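Local coordinates for hypothetical protein PP5205 (Pseudomonas putida, PDB 2G2X) that is of unknown function but carries an EVE domain, related to the PUA and ASCH folds, and so may bind a nucleic acid, perhaps one with modified bases, at residues A[36-41]-A[95-100]; A[45-50]-A[61-66]; A[54-59]-A[108-113]. All blocks are in the same frame, centred on the assembly; numbering follows the deposited sequence.

Contact 1: A[36-41]-A[95-100]; sequences NFLRAM and SAVDVA
The guanidinium of Arg39 meets Ser95 at its edge, with both OG and CB of the serine lying in or near the plane of the group. Two nitrogens on that edge hold the same hydroxyl oxygen. NE donates to Ser95 OG over 2.8 Å in a nearly straight bond (161° at the hydrogen), and NH2 adds a longer, more bent one to OG at 3.1 Å. OG stands only 3° out of the guanidinium plane as seen from NE, so the side-on grip is practically coplanar and fixes the rotation of the flat group. The reach comes from a chain extended from CG to NE, which carries the charge from exposed Arg39 across to a buried serine. A sulfate ion, probably from the crystallisation liquor, lies about 6 Å from this side chain.

Deeper in, the contact turns apolar. Leu38 points at the strand and divides its two methyls: CD1 rests on the backbone at Ser95 O, 3.4 Å away, while CD2 touches Val97 CG2 at 4.0 Å, the two side chains crossing obliquely. With CG1 of Val97 anti to its own carbonyl carbon (chi1 -65°), CG2 is placed to meet Leu38 CD2 and, more distantly, the selenium of Met41, a selenomethionine, with SE to Val97 CG2 at 4.5 Å. A type I turn from Leu38 to Met41, closed by Met41 N to Leu38 O, brings that side chain round to the same valine.

Helix 32-38 and the turn after it thus pack against the start of strand 95-110. Leu38 and Met41 also touch Met6 of strand 3-8 and Val134 of strand 134-136, while Val97 packs on Trp26 of strand 23-26.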
loop_
_atom_site.group_PDB
_atom_site.type_symbol
_atom_site.label_atom_id
_atom_site.label_comp_id
_atom_site.label_asym_id
_atom_site.label_seq_id
_atom_site.Cartn_x
_atom_site.Cartn_y
_atom_site.Cartn_z
ATOM N N ASN A 36 0.909 8.745 8.301
ATOM C CA ASN A 36 -0.328 9.160 8.954
ATOM C C ASN A 36 -1.522 8.344 8.473
ATOM O O ASN A 36 -2.418 8.041 9.256
ATOM C CB ASN A 36 -0.580 10.654 8.734
ATOM C CG ASN A 36 0.534 11.509 9.291
ATOM O OD1 ASN A 36 1.284 11.070 10.165
ATOM N ND2 ASN A 36 0.646 12.735 8.800
ATOM N N PHE A 37 -1.540 7.981 7.194
ATOM C CA PHE A 37 -2.650 7.181 6.707
ATOM C C PHE A 37 -2.565 5.771 7.291
ATOM O O PHE A 37 -3.591 5.170 7.606
ATOM C CB PHE A 37 -2.672 7.133 5.180
ATOM C CG PHE A 37 -3.175 8.405 4.543
ATOM C CD1 PHE A 37 -4.297 9.064 5.056
ATOM C CD2 PHE A 37 -2.547 8.929 3.406
ATOM C CE1 PHE A 37 -4.795 10.234 4.449
ATOM C CE2 PHE A 37 -3.029 10.091 2.789
ATOM C CZ PHE A 37 -4.158 10.747 3.311
ATOM N N LEU A 38 -1.350 5.246 7.444
ATOM C CA LEU A 38 -1.180 3.918 8.031
ATOM C C LEU A 38 -1.776 3.917 9.426
ATOM O O LEU A 38 -2.423 2.957 9.829
ATOM C CB LEU A 38 0.297 3.525 8.164
ATOM C CG LEU A 38 1.142 3.114 6.960
ATOM C CD1 LEU A 38 2.498 2.601 7.453
ATOM C CD2 LEU A 38 0.433 2.032 6.170
ATOM N N ARG A 39 -1.544 4.995 10.165
ATOM C CA ARG A 39 -2.046 5.103 11.530
ATOM C C ARG A 39 -3.555 5.269 11.616
ATOM O O ARG A 39 -4.132 5.215 12.698
ATOM C CB ARG A 39 -1.339 6.257 12.245
ATOM C CG ARG A 39 0.150 5.985 12.448
ATOM C CD ARG A 39 0.892 7.185 13.012
ATOM N NE ARG A 39 2.235 6.805 13.440
ATOM C CZ ARG A 39 3.070 7.602 14.095
ATOM N NH1 ARG A 39 2.708 8.842 14.401
ATOM N NH2 ARG A 39 4.256 7.145 14.469
ATOM N N ALA A 40 -4.195 5.470 10.474
ATOM C CA ALA A 40 -5.641 5.634 10.443
ATOM C C ALA A 40 -6.311 4.313 10.100
ATOM O O ALA A 40 -7.523 4.169 10.241
ATOM C CB ALA A 40 -6.027 6.697 9.419
HETATM N N MSE A 41 -5.518 3.345 9.653
HETATM C CA MSE A 41 -6.053 2.043 9.276
HETATM C C MSE A 41 -6.541 1.228 10.452
HETATM O O MSE A 41 -6.060 1.377 11.573
HETATM C CB MSE A 41 -5.003 1.244 8.497
HETATM C CG MSE A 41 -4.695 1.831 7.126
HETATM SE SE MSE A 41 -3.231 0.958 6.216
HETATM C CE MSE A 41 -3.255 1.937 4.559
ATOM N N SER A 95 5.886 3.965 11.563
ATOM C CA SER A 95 4.910 2.922 11.839
ATOM C C SER A 95 4.793 1.916 10.710
ATOM O O SER A 95 5.097 2.205 9.553
ATOM C CB SER A 95 3.531 3.547 12.081
ATOM O OG SER A 95 3.518 4.348 13.250
ATOM N N ALA A 96 4.341 0.723 11.065
ATOM C CA ALA A 96 4.143 -0.340 10.100
ATOM C C ALA A 96 2.794 -0.959 10.415
ATOM O O ALA A 96 2.196 -0.660 11.447
ATOM C CB ALA A 96 5.244 -1.387 10.236
ATOM N N VAL A 97 2.303 -1.796 9.512
ATOM C CA VAL A 97 1.050 -2.505 9.726
ATOM C C VAL A 97 1.301 -3.867 9.116
ATOM O O VAL A 97 2.213 -4.011 8.305
ATOM C CB VAL A 97 -0.154 -1.830 9.007
ATOM C CG1 VAL A 97 -0.421 -0.456 9.611
ATOM C CG2 VAL A 97 0.109 -1.729 7.511
ATOM N N ASP A 98 0.526 -4.870 9.516
ATOM C CA ASP A 98 0.694 -6.201 8.953
ATOM C C ASP A 98 -0.470 -6.466 8.014
ATOM O O ASP A 98 -1.603 -6.066 8.287
ATOM C CB ASP A 98 0.746 -7.263 10.055
ATOM C CG ASP A 98 2.029 -7.198 10.868
ATOM O OD1 ASP A 98 3.022 -6.616 10.377
ATOM O OD2 ASP A 98 2.047 -7.736 11.994
ATOM N N VAL A 99 -0.195 -7.153 6.911
ATOM C CA VAL A 99 -1.228 -7.423 5.925
ATOM C C VAL A 99 -1.354 -8.890 5.554
ATOM O O VAL A 99 -0.482 -9.705 5.855
ATOM C CB VAL A 99 -0.954 -6.634 4.626
ATOM C CG1 VAL A 99 -0.784 -5.152 4.942
ATOM C CG2 VAL A 99 0.295 -7.185 3.932
ATOM N N ALA A 100 -2.458 -9.215 4.890
ATOM C CA ALA A 100 -2.711 -10.570 4.441
ATOM C C ALA A 100 -3.390 -10.484 3.084
ATOM O O ALA A 100 -4.072 -9.502 2.770
ATOM C CB ALA A 100 -3.591 -11.310 5.440
#

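Contact 2: A[45-50]-A[61-66]; sequences DEFFFY and GIARIT
Phe47 and Ala63 face each other as a hydrogen-bonded antiparallel pair and bury the most surface here. The bonds Phe47 N to Ala63 O (2.9 Å) and Ala63 N to Phe47 O (3.1 Å) join their backbones, while the ring of Phe47 approaches the alanine obliquely, CZ 3.4 Å from Ala63 CB. CG of Phe47 sits between the backbone N and the carbonyl carbon (chi1 65°), which turns the ring toward the partner strand. Its CD1 then meets Ile65 CD1 at 3.8 Å, the two side chains crossing at about a right angle. An alanine in place of Phe47 would probably open a gap beside Ala63 and leave the tip of Ile65 without its aromatic neighbour.

The two strands form the beta hairpin 46-51/58-71 in the central mixed sheet of the EVE domain. On the face of the sheet that carries Phe47, Trp26 meets its ring edge-to-face, and Val99 of strand 95-110 also packs there. The other face carries Phe48 and Ile62, which lie side by side with Phe48 CD1 4.0 Å from Ile62 CG1 and are covered by helix 139-148, where Trp142 stacks on Phe48. Beyond Ile65, whose N donates to Asp45 O at 2.8 Å, the chain turns a corner at Thr66.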
loop_
_atom_site.group_PDB
_atom_site.type_symbol
_atom_site.label_atom_id
_atom_site.label_comp_id
_atom_site.label_asym_id
_atom_site.label_seq_id
_atom_site.Cartn_x
_atom_site.Cartn_y
_atom_site.Cartn_z
ATOM N N ASP A 45 -9.602 -3.560 7.434
ATOM C CA ASP A 45 -9.642 -2.631 6.315
ATOM C C ASP A 45 -9.014 -3.349 5.131
ATOM O O ASP A 45 -8.143 -4.205 5.298
ATOM C CB ASP A 45 -8.846 -1.350 6.612
ATOM C CG ASP A 45 -9.614 -0.353 7.473
ATOM O OD1 ASP A 45 -10.813 -0.574 7.748
ATOM O OD2 ASP A 45 -9.015 0.666 7.870
ATOM N N GLU A 46 -9.460 -3.011 3.932
ATOM C CA GLU A 46 -8.914 -3.634 2.741
ATOM C C GLU A 46 -8.248 -2.567 1.899
ATOM O O GLU A 46 -8.599 -1.390 1.990
ATOM C CB GLU A 46 -10.035 -4.323 1.967
ATOM C CG GLU A 46 -10.669 -5.442 2.765
ATOM C CD GLU A 46 -11.925 -5.995 2.132
ATOM O OE1 GLU A 46 -12.897 -5.226 1.990
ATOM O OE2 GLU A 46 -11.937 -7.200 1.787
ATOM N N PHE A 47 -7.269 -2.966 1.098
ATOM C CA PHE A 47 -6.584 -2.004 0.247
ATOM C C PHE A 47 -6.185 -2.617 -1.088
ATOM O O PHE A 47 -5.961 -3.819 -1.190
ATOM C CB PHE A 47 -5.328 -1.453 0.945
ATOM C CG PHE A 47 -4.245 -2.494 1.190
ATOM C CD1 PHE A 47 -4.262 -3.293 2.334
ATOM C CD2 PHE A 47 -3.201 -2.659 0.279
ATOM C CE1 PHE A 47 -3.250 -4.239 2.572
ATOM C CE2 PHE A 47 -2.184 -3.600 0.500
ATOM C CZ PHE A 47 -2.208 -4.391 1.650
ATOM N N PHE A 48 -6.112 -1.785 -2.119
ATOM C CA PHE A 48 -5.684 -2.256 -3.422
ATOM C C PHE A 48 -4.162 -2.371 -3.375
ATOM O O PHE A 48 -3.471 -1.453 -2.920
ATOM C CB PHE A 48 -6.111 -1.273 -4.520
ATOM C CG PHE A 48 -7.592 -1.304 -4.812
ATOM C CD1 PHE A 48 -8.226 -2.510 -5.107
ATOM C CD2 PHE A 48 -8.353 -0.139 -4.775
ATOM C CE1 PHE A 48 -9.604 -2.563 -5.359
ATOM C CE2 PHE A 48 -9.731 -0.173 -5.025
ATOM C CZ PHE A 48 -10.358 -1.391 -5.317
ATOM N N PHE A 49 -3.649 -3.514 -3.820
ATOM C CA PHE A 49 -2.218 -3.775 -3.843
ATOM C C PHE A 49 -1.719 -3.254 -5.190
ATOM O O PHE A 49 -2.015 -3.849 -6.223
ATOM C CB PHE A 49 -1.987 -5.284 -3.736
ATOM C CG PHE A 49 -0.607 -5.667 -3.263
ATOM C CD1 PHE A 49 -0.420 -6.158 -1.977
ATOM C CD2 PHE A 49 0.492 -5.563 -4.110
ATOM C CE1 PHE A 49 0.850 -6.547 -1.531
ATOM C CE2 PHE A 49 1.775 -5.948 -3.681
ATOM C CZ PHE A 49 1.953 -6.441 -2.391
ATOM N N TYR A 50 -0.968 -2.152 -5.176
ATOM C CA TYR A 50 -0.469 -1.537 -6.411
ATOM C C TYR A 50 1.006 -1.806 -6.734
ATOM O O TYR A 50 1.897 -1.434 -5.967
ATOM C CB TYR A 50 -0.697 -0.019 -6.354
ATOM C CG TYR A 50 -0.306 0.722 -7.620
ATOM C CD1 TYR A 50 -1.223 0.918 -8.652
ATOM C CD2 TYR A 50 0.982 1.234 -7.781
ATOM C CE1 TYR A 50 -0.868 1.609 -9.812
ATOM C CE2 TYR A 50 1.348 1.922 -8.934
ATOM C CZ TYR A 50 0.421 2.109 -9.945
ATOM O OH TYR A 50 0.793 2.795 -11.084
ATOM N N GLY A 61 -4.178 -6.538 -7.139
ATOM C CA GLY A 61 -5.081 -7.306 -6.306
ATOM C C GLY A 61 -5.556 -6.613 -5.045
ATOM O O GLY A 61 -5.397 -5.401 -4.882
ATOM N N ILE A 62 -6.142 -7.394 -4.145
ATOM C CA ILE A 62 -6.661 -6.863 -2.896
ATOM C C ILE A 62 -6.066 -7.596 -1.710
ATOM O O ILE A 62 -5.851 -8.805 -1.766
ATOM C CB ILE A 62 -8.199 -7.008 -2.827
ATOM C CG1 ILE A 62 -8.835 -6.260 -4.000
ATOM C CG2 ILE A 62 -8.719 -6.484 -1.479
ATOM C CD1 ILE A 62 -10.329 -6.516 -4.168
ATOM N N ALA A 63 -5.803 -6.853 -0.642
ATOM C CA ALA A 63 -5.261 -7.419 0.585
ATOM C C ALA A 63 -5.959 -6.722 1.750
ATOM O O ALA A 63 -6.703 -5.762 1.543
ATOM C CB ALA A 63 -3.747 -7.199 0.652
ATOM N N ARG A 64 -5.717 -7.197 2.969
ATOM C CA ARG A 64 -6.347 -6.612 4.144
ATOM C C ARG A 64 -5.365 -6.349 5.285
ATOM O O ARG A 64 -4.299 -6.955 5.352
ATOM C CB ARG A 64 -7.468 -7.531 4.643
ATOM C CG ARG A 64 -6.997 -8.881 5.179
ATOM C CD ARG A 64 -8.165 -9.685 5.749
ATOM N NE ARG A 64 -7.726 -10.908 6.419
ATOM C CZ ARG A 64 -7.186 -11.951 5.793
ATOM N NH1 ARG A 64 -7.025 -11.921 4.477
ATOM N NH2 ARG A 64 -6.803 -13.022 6.478
ATOM N N ILE A 65 -5.743 -5.442 6.183
ATOM C CA ILE A 65 -4.916 -5.094 7.335
ATOM C C ILE A 65 -5.188 -6.085 8.460
ATOM O O ILE A 65 -6.329 -6.219 8.904
ATOM C CB ILE A 65 -5.244 -3.682 7.854
ATOM C CG1 ILE A 65 -5.120 -2.665 6.716
ATOM C CG2 ILE A 65 -4.316 -3.326 9.006
ATOM C CD1 ILE A 65 -3.760 -2.672 6.029
ATOM N N THR A 66 -4.141 -6.775 8.917
ATOM C CA THR A 66 -4.274 -7.754 9.996
ATOM C C THR A 66 -3.718 -7.246 11.322
ATOM O O THR A 66 -3.846 -7.911 12.341
ATOM C CB THR A 66 -3.576 -9.105 9.649
ATOM O OG1 THR A 66 -2.207 -8.872 9.287
ATOM C CG2 THR A 66 -4.298 -9.801 8.507
#

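Contact 3: A[54-59]-A[108-113]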
loop_
_atom_site.group_PDB
_atom_site.type_symbol
_atom_site.label_atom_id
_atom_site.label_comp_id
_atom_site.label_asym_id
_atom_site.label_seq_id
_atom_site.Cartn_x
_atom_site.Cartn_y
_atom_site.Cartn_z
ATOM N N CYS A 54 7.746 -0.723 -11.848
ATOM C CA CYS A 54 7.877 -1.983 -12.576
ATOM C C CYS A 54 7.386 -1.851 -14.023
ATOM O O CYS A 54 6.789 -0.844 -14.392
ATOM C CB CYS A 54 7.059 -3.057 -11.863
ATOM S SG CYS A 54 5.293 -2.629 -11.745
ATOM N N PRO A 55 7.635 -2.875 -14.856
ATOM C CA PRO A 55 7.202 -2.840 -16.260
ATOM C C PRO A 55 5.684 -2.766 -16.487
ATOM O O PRO A 55 5.230 -2.205 -17.487
ATOM C CB PRO A 55 7.838 -4.100 -16.856
ATOM C CG PRO A 55 8.007 -5.008 -15.671
ATOM C CD PRO A 55 8.459 -4.067 -14.589
ATOM N N GLN A 56 4.900 -3.332 -15.574
ATOM C CA GLN A 56 3.446 -3.275 -15.712
ATOM C C GLN A 56 2.815 -2.694 -14.450
ATOM O O GLN A 56 2.191 -3.407 -13.665
ATOM C CB GLN A 56 2.852 -4.664 -15.996
ATOM C CG GLN A 56 1.415 -4.592 -16.527
ATOM C CD GLN A 56 0.789 -5.956 -16.820
ATOM O OE1 GLN A 56 -0.115 -6.065 -17.651
ATOM N NE2 GLN A 56 1.252 -6.990 -16.129
ATOM N N PRO A 57 2.981 -1.382 -14.235
ATOM C CA PRO A 57 2.416 -0.728 -13.055
ATOM C C PRO A 57 0.888 -0.736 -13.071
ATOM O O PRO A 57 0.263 -0.554 -14.122
ATOM C CB PRO A 57 3.001 0.681 -13.134
ATOM C CG PRO A 57 3.113 0.908 -14.620
ATOM C CD PRO A 57 3.684 -0.412 -15.091
ATOM N N GLY A 58 0.294 -0.954 -11.901
ATOM C CA GLY A 58 -1.154 -0.986 -11.801
ATOM C C GLY A 58 -1.614 -1.747 -10.574
ATOM O O GLY A 58 -0.798 -2.252 -9.804
ATOM N N ILE A 59 -2.927 -1.826 -10.388
ATOM C CA ILE A 59 -3.491 -2.539 -9.251
ATOM C C ILE A 59 -3.511 -4.034 -9.576
ATOM O O ILE A 59 -4.187 -4.463 -10.511
ATOM C CB ILE A 59 -4.917 -2.033 -8.946
ATOM C CG1 ILE A 59 -4.860 -0.543 -8.572
ATOM C CG2 ILE A 59 -5.537 -2.859 -7.822
ATOM C CD1 ILE A 59 -6.219 0.111 -8.304
ATOM N N VAL A 108 -3.496 -7.387 -14.232
ATOM C CA VAL A 108 -3.241 -6.137 -13.535
ATOM C C VAL A 108 -4.091 -5.030 -14.143
ATOM O O VAL A 108 -4.247 -4.959 -15.362
ATOM C CB VAL A 108 -1.757 -5.720 -13.664
ATOM C CG1 VAL A 108 -1.571 -4.290 -13.168
ATOM C CG2 VAL A 108 -0.868 -6.689 -12.885
ATOM N N LEU A 109 -4.658 -4.180 -13.291
ATOM C CA LEU A 109 -5.443 -3.053 -13.778
ATOM C C LEU A 109 -4.393 -1.976 -13.994
ATOM O O LEU A 109 -4.033 -1.240 -13.071
ATOM C CB LEU A 109 -6.460 -2.600 -12.731
ATOM C CG LEU A 109 -7.433 -3.678 -12.246
ATOM C CD1 LEU A 109 -8.485 -3.029 -11.353
ATOM C CD2 LEU A 109 -8.095 -4.370 -13.437
ATOM N N GLU A 110 -3.890 -1.920 -15.220
ATOM C CA GLU A 110 -2.846 -0.991 -15.612
ATOM C C GLU A 110 -3.095 0.467 -15.268
ATOM O O GLU A 110 -4.230 0.947 -15.300
ATOM C CB GLU A 110 -2.575 -1.152 -17.105
ATOM C CG GLU A 110 -2.212 -2.580 -17.467
ATOM C CD GLU A 110 -1.865 -2.762 -18.928
ATOM O OE1 GLU A 110 -1.468 -3.886 -19.303
ATOM O OE2 GLU A 110 -1.985 -1.789 -19.700
ATOM N N LEU A 111 -2.012 1.160 -14.930
ATOM C CA LEU A 111 -2.060 2.566 -14.568
ATOM C C LEU A 111 -2.730 3.411 -15.646
ATOM O O LEU A 111 -3.500 4.322 -15.339
ATOM C CB LEU A 111 -0.641 3.081 -14.313
ATOM C CG LEU A 111 -0.502 4.570 -14.004
ATOM C CD1 LEU A 111 -1.294 4.908 -12.743
ATOM C CD2 LEU A 111 0.964 4.920 -13.838
ATOM N N GLY A 112 -2.431 3.111 -16.907
ATOM C CA GLY A 112 -3.020 3.857 -18.003
ATOM C C GLY A 112 -4.532 3.761 -17.989
ATOM O O GLY A 112 -5.236 4.755 -18.189
ATOM N N ARG A 113 -5.033 2.556 -17.753
ATOM C CA ARG A 113 -6.466 2.324 -17.702
ATOM C C ARG A 113 -7.049 3.155 -16.553
ATOM O O ARG A 113 -8.094 3.790 -16.692
ATOM C CB ARG A 113 -6.744 0.836 -17.471
ATOM C CG ARG A 113 -8.180 0.417 -17.744
ATOM C CD ARG A 113 -8.435 0.287 -19.238
ATOM N NE ARG A 113 -9.842 0.022 -19.528
ATOM C CZ ARG A 113 -10.799 0.944 -19.472
ATOM N NH1 ARG A 113 -10.500 2.193 -19.145
ATOM N NH2 ARG A 113 -12.057 0.611 -19.729
#
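Gly58 and Val108 form the tight part of this contact, with Val108 CG1 packed 3.6 Å from Gly58 CA. CG1 reaches the glycine because it stands anti to the backbone N of its own residue (chi1 169°). Any beta carbon on Gly58 would collide with this methyl, with Leu109 O and with Glu110 CA, and the backbone angles by themselves already call for a glycine. Next to it, Ile59 and Leu109 exchange two backbone bonds, Leu109 N to Ile59 O at 2.8 Å and Ile59 N to Leu109 O at 3.0 Å. Ile59 CB and Leu109 CB lie 4.1 Å apart on the face where Ile145 of helix 139-148 packs against both residues.

Toward solvent the packing is looser. Pro57 CG comes no nearer than 4.3 Å to Leu111 CB, and the exposed, extended chains of Gln56 and Glu110 cross with amide and carboxylate planes 62° apart. A backbone bond from Leu111 N to Pro57 O, 3.0 Å long, joins the segments on this side.

Here the antiparallel pairing of strands 58-71 and 95-110 ends, and the second strand passes directly into helix 111-115, with Glu110 at the N-cap position: a strand-to-helix junction at the ends of two inner strands of the EVE-domain sheet.

How the contacts relate
Contacts 1 and 2 are buried, whereas contact 3 is partly exposed at the far end of the sheet, about 23 Å from contact 1 between centres. Strand 95-110 serves contacts 1 and 3, and strand 58-71 serves contacts 2 and 3. Contacts 1 and 2 adjoin directly, since Ala100 O and Arg64 N lie 2.8 Å apart, a probable hydrogen bond between neighbouring strands. Tyr50 links contacts 2 and 3, its CE1 3.3 Å from Gly58 CA. Contact 1 has no backbone-to-backbone hydrogen bond and relies on a charged side-chain grip beside apolar packing; contact 2 combines strand pairing with aromatic cover, and contact 3 depends chiefly on backbone bonds and a glycine.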